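Local coordinates for protein HpcH/HpaI aldolase (Desulfitobacterium hafniense, PDB 3QZ6) that belongs to the HpcH/HpaI aldolase/citrate lyase family and folds as a closed eight-stranded parallel beta/alpha barrel, paired with a second subunit, at residues A[18-23]-A[232-237]; A[27-32]-A[56-61]; A[39-44]-A[65-70]; A[71-76]-A[90-95]. All blocks are in the same frame, centred on the assembly; numbering follows the deposited sequence.

Contact 1 of 4, residues A[18-23]-A[232-237]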
# COMPACT_ATOMS: atom_id res chain seq x y z
N GLY A 18 -11.36 -1.70 12.02
CA GLY A 18 -10.00 -1.23 11.86
C GLY A 18 -9.15 -2.24 11.11
O GLY A 18 -9.60 -3.35 10.81
N THR A 19 -7.92 -1.85 10.79
CA THR A 19 -7.01 -2.75 10.12
C THR A 19 -5.59 -2.49 10.64
O THR A 19 -5.34 -1.46 11.28
CB THR A 19 -7.10 -2.57 8.59
OG1 THR A 19 -6.61 -3.74 7.93
CG2 THR A 19 -6.31 -1.34 8.12
N MSE A 20 -4.68 -3.42 10.38
CA MSE A 20 -3.28 -3.25 10.78
C MSE A 20 -2.52 -2.43 9.72
O MSE A 20 -2.80 -2.55 8.53
CB MSE A 20 -2.60 -4.60 10.95
CG MSE A 20 -3.16 -5.49 12.05
SE MSE A 20 -2.88 -4.69 13.80
CE MSE A 20 -0.94 -4.32 13.65
N LEU A 21 -1.55 -1.63 10.17
CA LEU A 21 -0.67 -0.91 9.26
C LEU A 21 0.78 -1.35 9.53
O LEU A 21 1.32 -1.05 10.59
CB LEU A 21 -0.80 0.61 9.48
CG LEU A 21 -0.12 1.47 8.41
CD1 LEU A 21 -0.99 1.49 7.15
CD2 LEU A 21 0.18 2.90 8.89
N ASN A 22 1.39 -2.05 8.57
CA ASN A 22 2.75 -2.57 8.75
C ASN A 22 3.76 -2.05 7.74
O ASN A 22 4.97 -2.03 8.03
CB ASN A 22 2.76 -4.11 8.67
CG ASN A 22 2.15 -4.77 9.88
OD1 ASN A 22 0.93 -4.85 10.00
ND2 ASN A 22 3.00 -5.23 10.80
N LEU A 23 3.29 -1.68 6.55
CA LEU A 23 4.18 -1.27 5.47
C LEU A 23 4.08 0.22 5.14
O LEU A 23 5.07 0.96 5.21
CB LEU A 23 3.86 -2.08 4.19
CG LEU A 23 4.59 -1.63 2.91
CD1 LEU A 23 5.92 -2.36 2.80
CD2 LEU A 23 3.75 -1.87 1.63
N MSE A 232 -14.90 -4.22 18.87
CA MSE A 232 -13.62 -3.87 18.27
C MSE A 232 -13.23 -4.89 17.21
O MSE A 232 -12.67 -5.93 17.53
CB MSE A 232 -12.51 -3.76 19.32
CG MSE A 232 -12.48 -2.45 20.08
SE MSE A 232 -12.00 -0.92 18.95
CE MSE A 232 -10.12 -1.34 18.60
N LEU A 233 -13.53 -4.58 15.95
CA LEU A 233 -13.29 -5.53 14.88
C LEU A 233 -12.05 -5.12 14.11
O LEU A 233 -11.99 -4.03 13.55
CB LEU A 233 -14.50 -5.58 13.95
CG LEU A 233 -15.83 -5.78 14.68
CD1 LEU A 233 -17.01 -5.67 13.72
CD2 LEU A 233 -15.84 -7.11 15.43
N LEU A 234 -11.06 -6.02 14.08
CA LEU A 234 -9.77 -5.75 13.46
C LEU A 234 -9.52 -6.76 12.34
O LEU A 234 -9.35 -7.94 12.60
CB LEU A 234 -8.66 -5.88 14.51
CG LEU A 234 -7.25 -5.54 14.03
CD1 LEU A 234 -7.20 -4.10 13.56
CD2 LEU A 234 -6.22 -5.78 15.14
N TRP A 235 -9.50 -6.29 11.10
CA TRP A 235 -9.44 -7.19 9.96
C TRP A 235 -8.23 -6.92 9.06
O TRP A 235 -8.05 -5.81 8.56
CB TRP A 235 -10.73 -7.11 9.12
CG TRP A 235 -10.58 -7.76 7.77
CD1 TRP A 235 -10.48 -9.09 7.52
CD2 TRP A 235 -10.50 -7.10 6.51
NE1 TRP A 235 -10.33 -9.30 6.16
CE2 TRP A 235 -10.35 -8.09 5.53
CE3 TRP A 235 -10.54 -5.76 6.11
CZ2 TRP A 235 -10.23 -7.79 4.17
CZ3 TRP A 235 -10.43 -5.47 4.76
CH2 TRP A 235 -10.28 -6.47 3.82
N SER A 236 -7.41 -7.95 8.88
CA SER A 236 -6.33 -7.92 7.89
C SER A 236 -5.37 -6.74 8.07
O SER A 236 -5.07 -6.32 9.19
CB SER A 236 -6.92 -7.94 6.47
OG SER A 236 -5.91 -8.19 5.50
N GLY A 237 -4.88 -6.19 6.96
CA GLY A 237 -3.90 -5.11 7.05
C GLY A 237 -3.40 -4.70 5.68
O GLY A 237 -3.70 -5.37 4.69

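Contact 2 of 4, residues A[27-32]-A[56-61]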
# COMPACT_ATOMS: atom_id res chain seq x y z
N PRO A 27 1.32 9.27 4.41
CA PRO A 27 0.17 9.64 5.24
C PRO A 27 -1.17 9.62 4.49
O PRO A 27 -2.23 9.62 5.13
CB PRO A 27 0.49 11.07 5.68
CG PRO A 27 2.00 11.18 5.58
CD PRO A 27 2.37 10.30 4.41
N ASP A 28 -1.15 9.63 3.16
CA ASP A 28 -2.39 9.53 2.41
C ASP A 28 -3.08 8.19 2.61
O ASP A 28 -4.26 8.04 2.25
CB ASP A 28 -2.19 9.81 0.92
CG ASP A 28 -2.17 11.30 0.61
OD1 ASP A 28 -2.89 12.05 1.29
OD2 ASP A 28 -1.46 11.73 -0.33
N ILE A 29 -2.38 7.20 3.17
CA ILE A 29 -3.04 5.94 3.50
C ILE A 29 -4.22 6.23 4.43
O ILE A 29 -5.22 5.51 4.43
CB ILE A 29 -2.09 4.92 4.19
CG1 ILE A 29 -2.75 3.54 4.27
CG2 ILE A 29 -1.68 5.39 5.61
CD1 ILE A 29 -3.12 2.97 2.91
N VAL A 30 -4.11 7.29 5.22
CA VAL A 30 -5.18 7.66 6.15
C VAL A 30 -6.45 8.08 5.40
O VAL A 30 -7.56 7.74 5.78
CB VAL A 30 -4.76 8.82 7.07
CG1 VAL A 30 -5.95 9.29 7.92
CG2 VAL A 30 -3.59 8.40 7.95
N ARG A 31 -6.27 8.84 4.33
CA ARG A 31 -7.41 9.28 3.53
C ARG A 31 -8.02 8.12 2.76
O ARG A 31 -9.25 8.05 2.59
CB ARG A 31 -6.98 10.38 2.57
CG ARG A 31 -6.32 11.55 3.27
CD ARG A 31 -5.41 12.30 2.27
NE ARG A 31 -6.22 13.20 1.51
CZ ARG A 31 -5.90 13.82 0.38
NH1 ARG A 31 -4.72 13.68 -0.24
NH2 ARG A 31 -6.81 14.61 -0.15
N ILE A 32 -7.18 7.19 2.32
CA ILE A 32 -7.68 5.98 1.67
C ILE A 32 -8.52 5.16 2.65
O ILE A 32 -9.59 4.67 2.32
CB ILE A 32 -6.53 5.14 1.12
CG1 ILE A 32 -6.02 5.77 -0.20
CG2 ILE A 32 -6.98 3.70 0.87
CD1 ILE A 32 -4.75 5.14 -0.73
N ASN A 56 3.42 10.80 13.79
CA ASN A 56 2.92 12.17 13.82
C ASN A 56 2.31 12.54 12.47
O ASN A 56 1.21 13.10 12.41
CB ASN A 56 4.08 13.13 14.17
CG ASN A 56 3.61 14.56 14.47
OD1 ASN A 56 2.49 14.97 14.13
ND2 ASN A 56 4.48 15.32 15.10
N HIS A 57 3.00 12.21 11.38
CA HIS A 57 2.45 12.50 10.04
C HIS A 57 1.10 11.83 9.81
O HIS A 57 0.17 12.43 9.26
CB HIS A 57 3.44 12.14 8.93
CG HIS A 57 4.63 13.04 8.87
ND1 HIS A 57 5.76 12.74 8.15
CD2 HIS A 57 4.86 14.24 9.45
CE1 HIS A 57 6.64 13.72 8.28
NE2 HIS A 57 6.13 14.64 9.08
N LEU A 58 1.00 10.57 10.22
CA LEU A 58 -0.26 9.84 10.07
C LEU A 58 -1.34 10.52 10.91
O LEU A 58 -2.46 10.75 10.44
CB LEU A 58 -0.09 8.37 10.50
CG LEU A 58 0.79 7.49 9.60
CD1 LEU A 58 1.21 6.20 10.31
CD2 LEU A 58 0.11 7.16 8.28
N VAL A 59 -1.01 10.85 12.15
CA VAL A 59 -1.98 11.45 13.07
C VAL A 59 -2.46 12.81 12.57
O VAL A 59 -3.64 13.14 12.66
CB VAL A 59 -1.38 11.58 14.48
CG1 VAL A 59 -2.19 12.55 15.35
CG2 VAL A 59 -1.28 10.21 15.14
N SER A 60 -1.55 13.61 12.03
CA SER A 60 -1.91 14.93 11.53
C SER A 60 -3.01 14.89 10.47
O SER A 60 -3.87 15.77 10.41
CB SER A 60 -0.68 15.64 10.97
OG SER A 60 0.19 15.98 12.04
N VAL A 61 -2.98 13.87 9.63
CA VAL A 61 -4.00 13.68 8.63
C VAL A 61 -5.25 13.07 9.26
O VAL A 61 -6.37 13.46 8.95
CB VAL A 61 -3.49 12.81 7.46
CG1 VAL A 61 -4.62 12.54 6.47
CG2 VAL A 61 -2.28 13.48 6.76

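Contact 3 of 4, residues A[39-44]-A[65-70]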
# COMPACT_ATOMS: atom_id res chain seq x y z
N ASP A 39 -12.88 2.90 10.82
CA ASP A 39 -12.93 3.79 11.97
C ASP A 39 -11.55 4.07 12.56
O ASP A 39 -11.32 5.13 13.14
CB ASP A 39 -13.81 3.16 13.06
CG ASP A 39 -15.24 3.04 12.63
OD1 ASP A 39 -15.91 4.08 12.56
OD2 ASP A 39 -15.67 1.91 12.31
N TYR A 40 -10.64 3.10 12.44
CA TYR A 40 -9.33 3.23 13.06
C TYR A 40 -8.33 2.33 12.34
O TYR A 40 -8.70 1.51 11.50
CB TYR A 40 -9.39 2.86 14.55
CG TYR A 40 -9.61 1.38 14.81
CD1 TYR A 40 -8.54 0.52 15.08
CD2 TYR A 40 -10.89 0.83 14.78
CE1 TYR A 40 -8.74 -0.83 15.31
CE2 TYR A 40 -11.10 -0.52 15.00
CZ TYR A 40 -10.02 -1.35 15.27
OH TYR A 40 -10.23 -2.69 15.49
N PHE A 41 -7.05 2.50 12.66
CA PHE A 41 -6.06 1.52 12.25
C PHE A 41 -4.98 1.46 13.30
O PHE A 41 -4.86 2.37 14.13
CB PHE A 41 -5.48 1.83 10.86
CG PHE A 41 -4.78 3.15 10.77
CD1 PHE A 41 -3.42 3.26 11.06
CD2 PHE A 41 -5.47 4.29 10.38
CE1 PHE A 41 -2.77 4.48 10.96
CE2 PHE A 41 -4.84 5.52 10.29
CZ PHE A 41 -3.49 5.62 10.56
N ILE A 42 -4.20 0.39 13.28
CA ILE A 42 -3.22 0.19 14.32
C ILE A 42 -1.85 0.14 13.70
O ILE A 42 -1.57 -0.71 12.86
CB ILE A 42 -3.48 -1.12 15.09
CG1 ILE A 42 -4.94 -1.19 15.55
CG2 ILE A 42 -2.50 -1.25 16.27
CD1 ILE A 42 -5.21 -2.28 16.59
N VAL A 43 -0.99 1.07 14.11
CA VAL A 43 0.37 1.10 13.60
C VAL A 43 1.17 0.03 14.33
O VAL A 43 1.19 0.00 15.56
CB VAL A 43 1.02 2.48 13.80
CG1 VAL A 43 2.46 2.46 13.27
CG2 VAL A 43 0.18 3.57 13.09
N ASP A 44 1.82 -0.86 13.58
CA ASP A 44 2.57 -1.95 14.20
C ASP A 44 4.01 -1.54 14.55
O ASP A 44 4.91 -1.72 13.74
CB ASP A 44 2.61 -3.16 13.28
CG ASP A 44 2.92 -4.46 14.03
OD1 ASP A 44 3.38 -4.36 15.19
OD2 ASP A 44 2.70 -5.55 13.48
N ALA A 65 -9.62 13.81 9.63
CA ALA A 65 -10.30 12.87 8.74
C ALA A 65 -11.30 12.03 9.50
O ALA A 65 -12.08 11.28 8.91
CB ALA A 65 -9.28 11.99 8.02
N GLY A 66 -11.29 12.15 10.83
CA GLY A 66 -12.20 11.39 11.66
C GLY A 66 -11.79 9.93 11.81
O GLY A 66 -12.62 9.07 12.06
N VAL A 67 -10.50 9.65 11.67
CA VAL A 67 -10.00 8.29 11.83
C VAL A 67 -9.11 8.24 13.08
O VAL A 67 -8.33 9.17 13.32
CB VAL A 67 -9.19 7.86 10.57
CG1 VAL A 67 -8.63 6.45 10.73
CG2 VAL A 67 -10.07 7.95 9.32
N SER A 68 -9.25 7.19 13.88
CA SER A 68 -8.47 7.07 15.10
C SER A 68 -7.20 6.26 14.84
O SER A 68 -7.25 5.23 14.17
CB SER A 68 -9.29 6.39 16.20
OG SER A 68 -10.47 7.11 16.48
N VAL A 69 -6.08 6.69 15.41
CA VAL A 69 -4.83 5.97 15.23
C VAL A 69 -4.46 5.31 16.55
O VAL A 69 -4.31 5.98 17.57
CB VAL A 69 -3.69 6.93 14.81
CG1 VAL A 69 -2.38 6.17 14.62
CG2 VAL A 69 -4.07 7.70 13.52
N LEU A 70 -4.33 3.98 16.55
CA LEU A 70 -3.82 3.28 17.73
C LEU A 70 -2.42 2.80 17.39
O LEU A 70 -2.08 2.68 16.22
CB LEU A 70 -4.70 2.08 18.09
CG LEU A 70 -6.19 2.37 18.33
CD1 LEU A 70 -6.92 1.07 18.66
CD2 LEU A 70 -6.37 3.40 19.45
O HOH W 1 -12.78 6.02 15.23

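Contact 4 of 4, residues A[71-76]-A[90-95]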
# COMPACT_ATOMS: atom_id res chain seq x y z
N VAL A 71 -1.62 2.51 18.41
CA VAL A 71 -0.29 1.98 18.17
C VAL A 71 -0.06 0.70 18.98
O VAL A 71 -0.39 0.64 20.15
CB VAL A 71 0.80 3.00 18.53
CG1 VAL A 71 2.19 2.46 18.13
CG2 VAL A 71 0.54 4.35 17.83
N ARG A 72 0.50 -0.31 18.33
CA ARG A 72 0.92 -1.52 19.02
C ARG A 72 2.38 -1.30 19.39
O ARG A 72 3.25 -1.27 18.53
CB ARG A 72 0.78 -2.72 18.08
CG ARG A 72 1.27 -4.06 18.62
CD ARG A 72 1.52 -5.00 17.43
NE ARG A 72 0.76 -6.22 17.55
CZ ARG A 72 0.48 -7.04 16.54
NH1 ARG A 72 0.89 -6.77 15.31
NH2 ARG A 72 -0.23 -8.13 16.77
N ILE A 73 2.65 -1.12 20.68
CA ILE A 73 3.99 -0.77 21.12
C ILE A 73 4.74 -2.02 21.57
O ILE A 73 4.14 -2.97 22.03
CB ILE A 73 3.94 0.27 22.24
CG1 ILE A 73 3.08 -0.22 23.41
CG2 ILE A 73 3.44 1.61 21.67
CD1 ILE A 73 2.94 0.81 24.54
N PRO A 74 6.07 -2.02 21.41
CA PRO A 74 6.85 -3.22 21.73
C PRO A 74 7.05 -3.48 23.22
O PRO A 74 7.31 -4.60 23.64
CB PRO A 74 8.20 -2.93 21.07
CG PRO A 74 8.30 -1.41 21.08
CD PRO A 74 6.89 -0.93 20.85
N GLN A 75 6.95 -2.43 24.03
CA GLN A 75 7.11 -2.58 25.47
C GLN A 75 6.44 -1.40 26.12
O GLN A 75 6.25 -0.36 25.49
CB GLN A 75 8.60 -2.64 25.88
CG GLN A 75 9.32 -1.30 25.74
CD GLN A 75 10.83 -1.43 25.70
OE1 GLN A 75 11.36 -2.51 25.43
NE2 GLN A 75 11.54 -0.33 25.93
N VAL A 76 6.06 -1.55 27.38
CA VAL A 76 5.37 -0.49 28.09
C VAL A 76 6.38 0.35 28.87
O VAL A 76 6.92 -0.08 29.87
CB VAL A 76 4.33 -1.08 29.05
CG1 VAL A 76 3.68 0.01 29.89
CG2 VAL A 76 3.29 -1.86 28.26
N GLU A 90 -4.75 7.79 19.74
CA GLU A 90 -5.83 7.74 20.73
C GLU A 90 -5.56 6.68 21.79
O GLU A 90 -6.20 6.65 22.85
CB GLU A 90 -7.19 7.47 20.07
CG GLU A 90 -7.66 8.62 19.17
CD GLU A 90 -9.15 8.55 18.89
OE1 GLU A 90 -9.87 7.87 19.64
OE2 GLU A 90 -9.61 9.18 17.91
N GLY A 91 -4.59 5.82 21.50
CA GLY A 91 -4.27 4.78 22.47
C GLY A 91 -3.52 3.62 21.89
O GLY A 91 -2.88 3.73 20.82
N PHE A 92 -3.61 2.48 22.57
CA PHE A 92 -2.67 1.39 22.35
C PHE A 92 -3.29 0.01 22.31
O PHE A 92 -4.30 -0.26 22.95
CB PHE A 92 -1.64 1.39 23.49
CG PHE A 92 -0.93 2.69 23.64
CD1 PHE A 92 0.03 3.08 22.72
CD2 PHE A 92 -1.24 3.54 24.70
CE1 PHE A 92 0.67 4.30 22.85
CE2 PHE A 92 -0.60 4.75 24.84
CZ PHE A 92 0.36 5.14 23.92
N MSE A 93 -2.65 -0.87 21.55
CA MSE A 93 -2.82 -2.29 21.76
C MSE A 93 -1.54 -2.76 22.42
O MSE A 93 -0.45 -2.62 21.86
CB MSE A 93 -3.04 -3.02 20.44
CG MSE A 93 -3.18 -4.53 20.59
SE MSE A 93 -3.74 -5.41 18.92
CE MSE A 93 -2.16 -5.06 17.89
N ILE A 94 -1.66 -3.28 23.64
CA ILE A 94 -0.51 -3.76 24.40
C ILE A 94 -0.35 -5.25 24.13
O ILE A 94 -1.24 -6.04 24.43
CB ILE A 94 -0.72 -3.55 25.92
CG1 ILE A 94 -1.10 -2.09 26.21
CG2 ILE A 94 0.54 -3.94 26.69
CD1 ILE A 94 -0.04 -1.09 25.73
N PRO A 95 0.80 -5.65 23.57
CA PRO A 95 0.94 -7.05 23.12
C PRO A 95 1.32 -8.00 24.25
O PRO A 95 1.96 -7.57 25.21
CB PRO A 95 2.09 -6.97 22.11
CG PRO A 95 2.95 -5.83 22.63
CD PRO A 95 1.97 -4.82 23.20

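Contact 1 of 4, residues A[18-23]-A[232-237]
The M20 side chain, a selenomethionine, crosses L234 at a slant, with its SE atom 3.8 Å from L234 CD2. The chain of M20 bends at both chi2 and chi3. The other methyl of L234, CD1, sits 3.6 Å from T19 N. T19 makes its contact through the hydroxyl. OG1 donates to W235 O at 2.6 Å, a short bond from a side chain to the neighbouring backbone. OG1 stands anti to T19 N (chi1 -159°), while CG2 takes the place between N and the carbonyl carbon. These residues lie on strands 16-21 and 232-237, the first and last of the parallel barrel, so their pairing closes the cylinder. G18 N donates to L233 O at 2.9 Å. W235 N returns a nearly straight bond to G18 O at 3.0 Å. The register then slips by one residue, a beta bulge, and M20 N reaches S236 O at 3.2 Å. M20 O also comes 3.2 Å from G237 CA. G237 is the N-cap of helix 238-254. S236 CB lies over the centre of the W235 indole, on one face. The indole NE1 is hydrogen-bonded to A217 O, and the W235 ring stacks with Y245 of the second subunit. The hydroxyl of that same tyrosine is hydrogen-bonded to S236 OG.

Contact 2 of 4, residues A[27-32]-A[56-61]
V30 and V61 lie alongside, running opposite ways, and each points toward the other segment. V61 CG1 is 3.8 Å from V30 CB. The same methyl touches R31 CG, also at 3.8 Å, where the side chains cross at about a right angle. The other branch, V61 CG2, meets P27 CB at 3.8 Å. V61 CG1 stands anti to its backbone N (chi1 176°) and CG2 anti to the carbonyl carbon, which sends CG1 to V30 and R31 and CG2 to P27. L58 crosses both I29 and V30 at a slant. Its CD2 methyl does the touching, 3.7 Å from I29 CG2 and 3.9 Å from V30 CG2. V30 CG2 also rests against the backbone at L58 O, 3.6 Å away. P27 and H57 run side by side and point the same way, with P27 CG 3.8 Å from H57 CB. The H57 ring turns off from P27. No hydrogen bond links the two segments; the packing is apolar. The inner side is buried, with I29 and L58 both on L21 and V30 on F41. At the outer side H57 and R31 are exposed. L23, Y25 and L242 of the second subunit pack on the 27-32 segment. The arrangement is that of two neighbouring helices in the outer layer of a TIM barrel, packed on each other and on the strands beneath.

Contact 3 of 4, residues A[39-44]-A[65-70]
V67 and V69 both meet the F41 ring obliquely, from the same side of its plane. The segments belong to a right-handed beta-alpha-beta unit of the TIM barrel, strand 40-44, helix 52-65 and strand 68-72. F41 CZ lies 3.7 Å from V69 CG2, and the two side chains run side by side. F41 CD2 lies 3.8 Å from V67 CG1, where the side chains cross at about a right angle. F41 CG sits between the backbone N and the carbonyl carbon (chi1 61°), which brings CG toward the 65-70 segment. The Y40 ring has I42 CG1 at its edge, in plane, and its CD1 meets L70 CD1 obliquely at 4.0 Å. Y40, I42, S68 and L70 face the barrel interior, where Y40 and I42 also touch L234. F41 and V69 point the other way; V69 packs on V59 and A62 of helix 52-65. The parallel ladder has four backbone bonds. S68 N donates to D39 O, F41 N to S68 O, and L70 N to F41 O. V43 N donates to L70 O at 2.9 Å. S68 OG is also hydrogen-bonded to E90. Water 1 donates to D39 O at 2.7 Å and to S68 OG at 2.8 Å, bridging the start of the two strands.

Contact 4 of 4, residues A[71-76]-A[90-95]
The CE methyl of M93, a selenomethionine, lies over one face of the R72 guanidinium, 3.2 Å from R72 NE. The two side chains run side by side and point the same way. The M93 chain is extended through chi2 and turns at chi3 (67°), which places CE. I73 and I94 also run side by side, their CD1 atoms 3.7 Å apart. I73 CG2 meets F92 CD1 obliquely at 3.9 Å. V71 O lies in plane at the edge of the F92 ring. V76 CG2 adds a contact with I94 CG2 at 3.8 Å, the side chains crossing at about a right angle. Two backbone bonds link the segments. V71 N donates to G91 O at 3.0 Å, and M93 N to V71 O at 3.1 Å from above the carbonyl plane. The buried M93 O has no hydrogen-bond partner in the model. Further out, salt bridges to D44 and E46 and a hydrogen bond to Q149 position the guanidinium. Strands 68-72 and 91-94 are joined by helix 78-87 in a beta-alpha-beta unit of the barrel. F92 packs on V81 and L85 of that helix, I94 on M103 and T106 of helix 100-110, and M93 on M147 of strand 145-150.

From the N terminus, strand 16-21 opens contact 1, whose loop closes only at strand 232-237. The other three contacts nest inside that loop. Contact 2 opens at helix 29-35 and closes on helix 52-65. Contact 3 opens at strand 40-44, within the loop of contact 2, and closes at 65-70, so the two cross. Contact 4 follows in series, again using strand 68-72 and closing on strand 91-94. Contacts 1, 3 and 4 are pairings in one barrel sheet, and contact 2 joins helices outside it. Probable hydrogen bonds from L21 N to I42 O and from N22 ND2 to D44 OD2 tie contact 1 to contact 3. L58 packs on V43 between contacts 2 and 3, and M20 SE nears M93 CE between contacts 1 and 4.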